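Local structure of bifunctional GH43-CE protein (Bacteroides eggerthii, 6MLY) at residues Tyr458-Leu463 with Lys513-Arg518; Pro377-Ser382 with Ala446-Arg451. The protein is a bifunctional glycoside hydrolase and carbohydrate esterase that probably acts as a beta-xylosidase in the breakdown of complex arabinoxylans. All coordinates share one frame; numbering follows the deposited sequence.

Contact 1 of 2, residues Tyr458-Leu463 with Lys513-Arg518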
loop_
_atom_site.group_PDB
_atom_site.type_symbol
_atom_site.label_atom_id
_atom_site.label_comp_id
_atom_site.label_asym_id
_atom_site.label_seq_id
_atom_site.Cartn_x
_atom_site.Cartn_y
_atom_site.Cartn_z
ATOM N N TYR A 458 -2.012 -2.209 -3.060
ATOM C CA TYR A 458 -2.397 -2.522 -4.437
ATOM C C TYR A 458 -3.777 -1.918 -4.723
ATOM O O TYR A 458 -4.712 -2.104 -3.942
ATOM C CB TYR A 458 -2.445 -4.037 -4.674
ATOM C CG TYR A 458 -1.304 -4.830 -4.085
ATOM C CD1 TYR A 458 0.018 -4.522 -4.373
ATOM C CD2 TYR A 458 -1.550 -5.915 -3.256
ATOM C CE1 TYR A 458 1.065 -5.259 -3.837
ATOM C CE2 TYR A 458 -0.516 -6.660 -2.710
ATOM C CZ TYR A 458 0.797 -6.332 -3.000
ATOM O OH TYR A 458 1.806 -7.076 -2.455
ATOM N N PHE A 459 -3.896 -1.215 -5.856
ATOM C CA PHE A 459 -5.165 -0.646 -6.310
ATOM C C PHE A 459 -5.685 -1.419 -7.526
ATOM O O PHE A 459 -4.903 -1.891 -8.353
ATOM C CB PHE A 459 -4.997 0.833 -6.658
ATOM C CG PHE A 459 -4.580 1.693 -5.494
ATOM C CD1 PHE A 459 -3.239 1.916 -5.224
ATOM C CD2 PHE A 459 -5.526 2.272 -4.662
ATOM C CE1 PHE A 459 -2.858 2.706 -4.148
ATOM C CE2 PHE A 459 -5.142 3.062 -3.588
ATOM C CZ PHE A 459 -3.807 3.278 -3.333
ATOM N N TYR A 460 -7.016 -1.531 -7.608
ATOM C CA TYR A 460 -7.722 -2.131 -8.736
ATOM C C TYR A 460 -8.909 -1.236 -9.115
ATOM O O TYR A 460 -9.342 -0.403 -8.306
ATOM C CB TYR A 460 -8.270 -3.521 -8.392
ATOM C CG TYR A 460 -7.288 -4.534 -7.858
ATOM C CD1 TYR A 460 -6.972 -5.672 -8.584
ATOM C CD2 TYR A 460 -6.723 -4.395 -6.602
ATOM C CE1 TYR A 460 -6.096 -6.626 -8.095
ATOM C CE2 TYR A 460 -5.841 -5.339 -6.099
ATOM C CZ TYR A 460 -5.527 -6.459 -6.848
ATOM O OH TYR A 460 -4.665 -7.391 -6.351
ATOM N N TYR A 461 -9.429 -1.429 -10.337
ATOM C CA TYR A 461 -10.737 -0.904 -10.741
ATOM C C TYR A 461 -11.591 -2.075 -11.242
ATOM O O TYR A 461 -11.126 -3.207 -11.281
ATOM C CB TYR A 461 -10.587 0.223 -11.766
ATOM C CG TYR A 461 -10.299 -0.207 -13.183
ATOM C CD1 TYR A 461 -11.324 -0.538 -14.056
ATOM C CD2 TYR A 461 -9.002 -0.247 -13.669
ATOM C CE1 TYR A 461 -11.066 -0.923 -15.363
ATOM C CE2 TYR A 461 -8.725 -0.624 -14.974
ATOM C CZ TYR A 461 -9.763 -0.962 -15.826
ATOM O OH TYR A 461 -9.507 -1.338 -17.113
ATOM N N SER A 462 -12.849 -1.786 -11.585
ATOM C CA SER A 462 -13.777 -2.787 -12.092
ATOM C C SER A 462 -15.035 -2.101 -12.650
ATOM O O SER A 462 -15.453 -1.069 -12.137
ATOM C CB SER A 462 -14.103 -3.802 -11.026
ATOM O OG SER A 462 -15.154 -4.663 -11.435
ATOM N N LEU A 463 -15.611 -2.686 -13.713
ATOM C CA LEU A 463 -16.814 -2.174 -14.390
ATOM C C LEU A 463 -18.030 -3.035 -14.023
ATOM O O LEU A 463 -19.118 -2.836 -14.560
ATOM C CB LEU A 463 -16.576 -2.203 -15.905
ATOM C CG LEU A 463 -15.253 -1.611 -16.392
ATOM C CD1 LEU A 463 -15.211 -1.561 -17.911
ATOM C CD2 LEU A 463 -15.025 -0.222 -15.818
ATOM N N LYS A 513 -9.860 -10.045 4.858
ATOM C CA LYS A 513 -9.293 -10.942 3.872
ATOM C C LYS A 513 -8.392 -10.135 2.928
ATOM O O LYS A 513 -8.363 -8.899 2.965
ATOM C CB LYS A 513 -10.414 -11.662 3.114
ATOM N N ILE A 514 -7.644 -10.868 2.097
ATOM C CA ILE A 514 -6.839 -10.327 0.990
ATOM C C ILE A 514 -6.816 -11.371 -0.136
ATOM O O ILE A 514 -6.892 -12.571 0.123
ATOM C CB ILE A 514 -5.421 -9.942 1.474
ATOM C CG1 ILE A 514 -4.639 -9.184 0.396
ATOM C CG2 ILE A 514 -4.653 -11.160 1.978
ATOM C CD1 ILE A 514 -3.334 -8.592 0.881
ATOM N N SER A 515 -6.725 -10.901 -1.384
ATOM C CA SER A 515 -6.704 -11.787 -2.567
ATOM C C SER A 515 -5.384 -12.570 -2.628
ATOM O O SER A 515 -5.389 -13.789 -2.807
ATOM C CB SER A 515 -6.929 -11.013 -3.839
ATOM O OG SER A 515 -5.839 -10.142 -4.105
ATOM N N ASP A 516 -4.266 -11.853 -2.466
ATOM C CA ASP A 516 -2.937 -12.401 -2.677
ATOM C C ASP A 516 -2.897 -12.949 -4.109
ATOM O O ASP A 516 -2.635 -14.128 -4.324
ATOM C CB ASP A 516 -2.568 -13.444 -1.612
ATOM C CG ASP A 516 -1.561 -12.981 -0.565
ATOM O OD1 ASP A 516 -0.816 -12.010 -0.838
ATOM O OD2 ASP A 516 -1.511 -13.614 0.514
ATOM N N CYS A 517 -3.235 -12.069 -5.060
ATOM C CA CYS A 517 -3.083 -12.278 -6.496
ATOM C C CYS A 517 -2.113 -11.231 -7.062
ATOM O O CYS A 517 -2.036 -11.051 -8.272
ATOM C CB CYS A 517 -4.421 -12.150 -7.220
ATOM S SG CYS A 517 -5.719 -13.237 -6.576
ATOM N N ARG A 518 -1.390 -10.542 -6.169
ATOM C CA ARG A 518 -0.471 -9.456 -6.514
ATOM C C ARG A 518 0.590 -9.343 -5.417
ATOM O O ARG A 518 0.261 -9.102 -4.259
ATOM C CB ARG A 518 -1.204 -8.114 -6.656
ATOM C CG ARG A 518 -1.147 -7.497 -8.047
ATOM C CD ARG A 518 -1.990 -6.234 -8.192
ATOM N NE ARG A 518 -1.264 -4.942 -8.016
ATOM C CZ ARG A 518 -1.862 -3.678 -7.971
ATOM N NH1 ARG A 518 -3.187 -3.604 -8.022
ATOM N NH2 ARG A 518 -1.138 -2.536 -7.958
#
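The side chains of Tyr-458 and Arg-518 run in opposite directions: Arg-518 CB lies over the centre of the tyrosine ring, a CH-pi contact 4.1 Å from the centroid, and Tyr-458 CB lies over the guanidinium, 3.4 Å from Arg-518 CZ. A bend in the arginine chain at chi3 (96°) turns NE toward Tyr-458 CB. At Phe-459 the backbone matters: its carbonyl O meets the guanidinium edge and accepts a hydrogen bond from Arg-518 NH1, though the modelled separation is too short to be trusted in detail. The Phe-459 side chain leaves on the face turned from Arg-518 and packs on Met-421 and Leu-475, as suits an apolar ring. Tyr-460 adds a cation-pi contact, with Arg-518 CZ 4.9 Å from its ring centroid and the two planes 64° apart. Beyond the ring, Tyr-460 OH approaches Arg-518 CD at 3.4 Å, and its polar partner is Glu-447. Arginine suits this place because its chain can pack on rings while its head carries charge, here also paired with Glu-520. Strand 456-462 lies between strands 441-449 and 469-476 of the antiparallel concanavalin A-like sheet; the loop between strands 502-511 and 518-523 crosses over the face carrying Tyr-458 and Tyr-460.

Contact 2 of 2, residues Pro377-Ser382 with Ala446-Arg451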
loop_
_atom_site.group_PDB
_atom_site.type_symbol
_atom_site.label_atom_id
_atom_site.label_comp_id
_atom_site.label_asym_id
_atom_site.label_seq_id
_atom_site.Cartn_x
_atom_site.Cartn_y
_atom_site.Cartn_z
ATOM N N PRO A 377 -3.763 -8.012 10.126
ATOM C CA PRO A 377 -2.491 -7.933 9.420
ATOM C C PRO A 377 -2.612 -7.585 7.925
ATOM O O PRO A 377 -1.666 -7.045 7.348
ATOM C CB PRO A 377 -1.889 -9.337 9.586
ATOM C CG PRO A 377 -3.095 -10.234 9.676
ATOM C CD PRO A 377 -4.106 -9.408 10.441
ATOM N N VAL A 378 -3.763 -7.907 7.321
ATOM C CA VAL A 378 -4.104 -7.532 5.935
ATOM C C VAL A 378 -5.507 -6.921 5.929
ATOM O O VAL A 378 -6.287 -7.140 6.867
ATOM C CB VAL A 378 -4.049 -8.734 4.974
ATOM C CG1 VAL A 378 -2.662 -9.356 4.923
ATOM C CG2 VAL A 378 -5.105 -9.782 5.309
ATOM N N CYS A 379 -5.821 -6.170 4.871
ATOM C CA CYS A 379 -7.175 -5.673 4.665
ATOM C C CYS A 379 -7.396 -5.284 3.198
ATOM O O CYS A 379 -6.460 -5.236 2.381
ATOM C CB CYS A 379 -7.491 -4.493 5.582
ATOM S SG CYS A 379 -6.605 -2.961 5.179
ATOM N N THR A 380 -8.670 -5.028 2.887
ATOM C CA THR A 380 -9.109 -4.644 1.580
ATOM C C THR A 380 -10.373 -3.790 1.724
ATOM O O THR A 380 -11.363 -4.253 2.273
ATOM C CB THR A 380 -9.321 -5.894 0.715
ATOM O OG1 THR A 380 -8.049 -6.530 0.567
ATOM C CG2 THR A 380 -9.917 -5.591 -0.644
ATOM N N GLY A 381 -10.304 -2.547 1.234
ATOM C CA GLY A 381 -11.466 -1.672 1.081
ATOM C C GLY A 381 -12.009 -1.715 -0.337
ATOM O O GLY A 381 -11.302 -2.122 -1.248
ATOM N N SER A 382 -13.271 -1.296 -0.511
ATOM C CA SER A 382 -13.955 -1.299 -1.811
ATOM C C SER A 382 -15.025 -0.203 -1.870
ATOM O O SER A 382 -15.513 0.262 -0.831
ATOM C CB SER A 382 -14.572 -2.641 -2.086
ATOM O OG SER A 382 -13.585 -3.657 -2.084
ATOM N N ALA A 446 -8.884 -1.339 -2.875
ATOM C CA ALA A 446 -7.558 -1.003 -2.374
ATOM C C ALA A 446 -7.153 -2.046 -1.330
ATOM O O ALA A 446 -7.830 -2.185 -0.323
ATOM C CB ALA A 446 -7.567 0.390 -1.795
ATOM N N GLU A 447 -6.071 -2.780 -1.607
ATOM C CA GLU A 447 -5.558 -3.833 -0.731
ATOM C C GLU A 447 -4.387 -3.283 0.090
ATOM O O GLU A 447 -3.715 -2.341 -0.331
ATOM C CB GLU A 447 -5.098 -5.048 -1.539
ATOM C CG GLU A 447 -6.202 -5.712 -2.346
ATOM C CD GLU A 447 -5.847 -7.093 -2.871
ATOM O OE1 GLU A 447 -4.866 -7.192 -3.643
ATOM O OE2 GLU A 447 -6.541 -8.066 -2.492
ATOM N N CYS A 448 -4.165 -3.897 1.259
ATOM C CA CYS A 448 -3.093 -3.537 2.188
ATOM C C CYS A 448 -2.440 -4.810 2.740
ATOM O O CYS A 448 -3.126 -5.669 3.305
ATOM C CB CYS A 448 -3.618 -2.727 3.371
ATOM S SG CYS A 448 -4.223 -1.069 2.941
ATOM N N ASP A 449 -1.118 -4.917 2.567
ATOM C CA ASP A 449 -0.332 -5.982 3.179
ATOM C C ASP A 449 0.631 -5.344 4.183
ATOM O O ASP A 449 1.630 -4.729 3.793
ATOM C CB ASP A 449 0.413 -6.838 2.145
ATOM C CG ASP A 449 0.947 -8.142 2.720
ATOM O OD1 ASP A 449 0.473 -8.533 3.802
ATOM O OD2 ASP A 449 1.834 -8.756 2.095
ATOM N N PHE A 450 0.285 -5.475 5.469
ATOM C CA PHE A 450 1.121 -5.046 6.581
ATOM C C PHE A 450 1.927 -6.241 7.116
ATOM O O PHE A 450 2.869 -6.045 7.874
ATOM C CB PHE A 450 0.263 -4.390 7.670
ATOM C CG PHE A 450 -0.556 -3.209 7.198
ATOM C CD1 PHE A 450 0.051 -1.996 6.899
ATOM C CD2 PHE A 450 -1.932 -3.306 7.046
ATOM C CE1 PHE A 450 -0.697 -0.909 6.463
ATOM C CE2 PHE A 450 -2.678 -2.218 6.612
ATOM C CZ PHE A 450 -2.059 -1.023 6.319
ATOM N N ARG A 451 1.571 -7.465 6.696
ATOM C CA ARG A 451 2.247 -8.704 7.133
ATOM C C ARG A 451 3.760 -8.466 7.187
ATOM O O ARG A 451 4.389 -8.236 6.157
ATOM C CB ARG A 451 1.962 -9.874 6.182
ATOM C CG ARG A 451 0.535 -10.406 6.229
ATOM C CD ARG A 451 0.250 -11.548 5.262
ATOM N NE ARG A 451 0.549 -11.215 3.873
ATOM C CZ ARG A 451 -0.210 -11.534 2.831
ATOM N NH1 ARG A 451 -1.310 -12.247 2.998
ATOM N NH2 ARG A 451 0.131 -11.120 1.626
#
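Cys-379 O is gripped by two donors that reach it from opposite faces of its carbonyl plane. Cys-448 N gives the backbone bond, 2.9 Å to Cys-379 O, and Thr-380 OG1 gives the other at 2.7 Å to the same oxygen. The threonine can reach back because its OG1 stands beside the backbone N (chi1 -64°). An alanine in place of Thr-380 would probably leave Cys-379 O with a single donor here and open a gap beside the CG of Glu-447, now 3.5 Å from OG1.

Strands 378-382 and 446-449 run antiparallel, with Cys-379 and Cys-448, and Gly-381 and Ala-446, as hydrogen-bonded pairs. Both carry small or sulfur-bearing residues on one face: Cys-379 SG packs on Cys-448 CB at 3.5 Å, and the edge of the Phe-450 ring extends this apolar side. On the other face stand Val-378, Thr-380, Glu-447 and Asp-449. Glu-447 is buried, its carboxylate held from outside these strands by Tyr-460 and Ser-515.

Past the strand, Phe-450 N donates to Pro-377 O at 3.1 Å. Asp-449 OD1 accepts from Arg-451 N in an Asx turn and forms a salt bridge with Arg-451 NE at 2.7 Å. Val-378 CG1 lies over a face of that guanidinium, 3.7 Å from Arg-451 NH1, a place fit for a compact branched side chain. Ala-446 and Cys-448 pack on strand 395-401 of the facing sheet, as in a concanavalin A-like sandwich, whereas the Thr-380 and Glu-447 face is largely polar, the buried carboxylates of Glu-447 and Asp-449 each met by partners that probably stabilise their negative charge.

In the fold
Contact 2 pairs two neighbouring strands of a sheet, and contact 1 begins on the next strand, so strand 441-449 stands between 378-386 and 456-462. The contact centres are about 9 Å apart, and Glu-447 joins them: its OE2 lies 2.7 Å from Ser-515 OG and its OE1 2.7 Å from Tyr-460 OH, both probable hydrogen bonds. Ile-514 CG2 also packs on Val-378 CG2 at 3.6 Å, and Arg-451 forms a salt bridge with Asp-516. Arg-518 begins strand 518-523 of the mixed sheet that probably belongs to the esterase domain, so contact 1 probably helps join it to the concanavalin A-like sheet. Both contacts lie away from the predicted glycosidase residues and the sodium site.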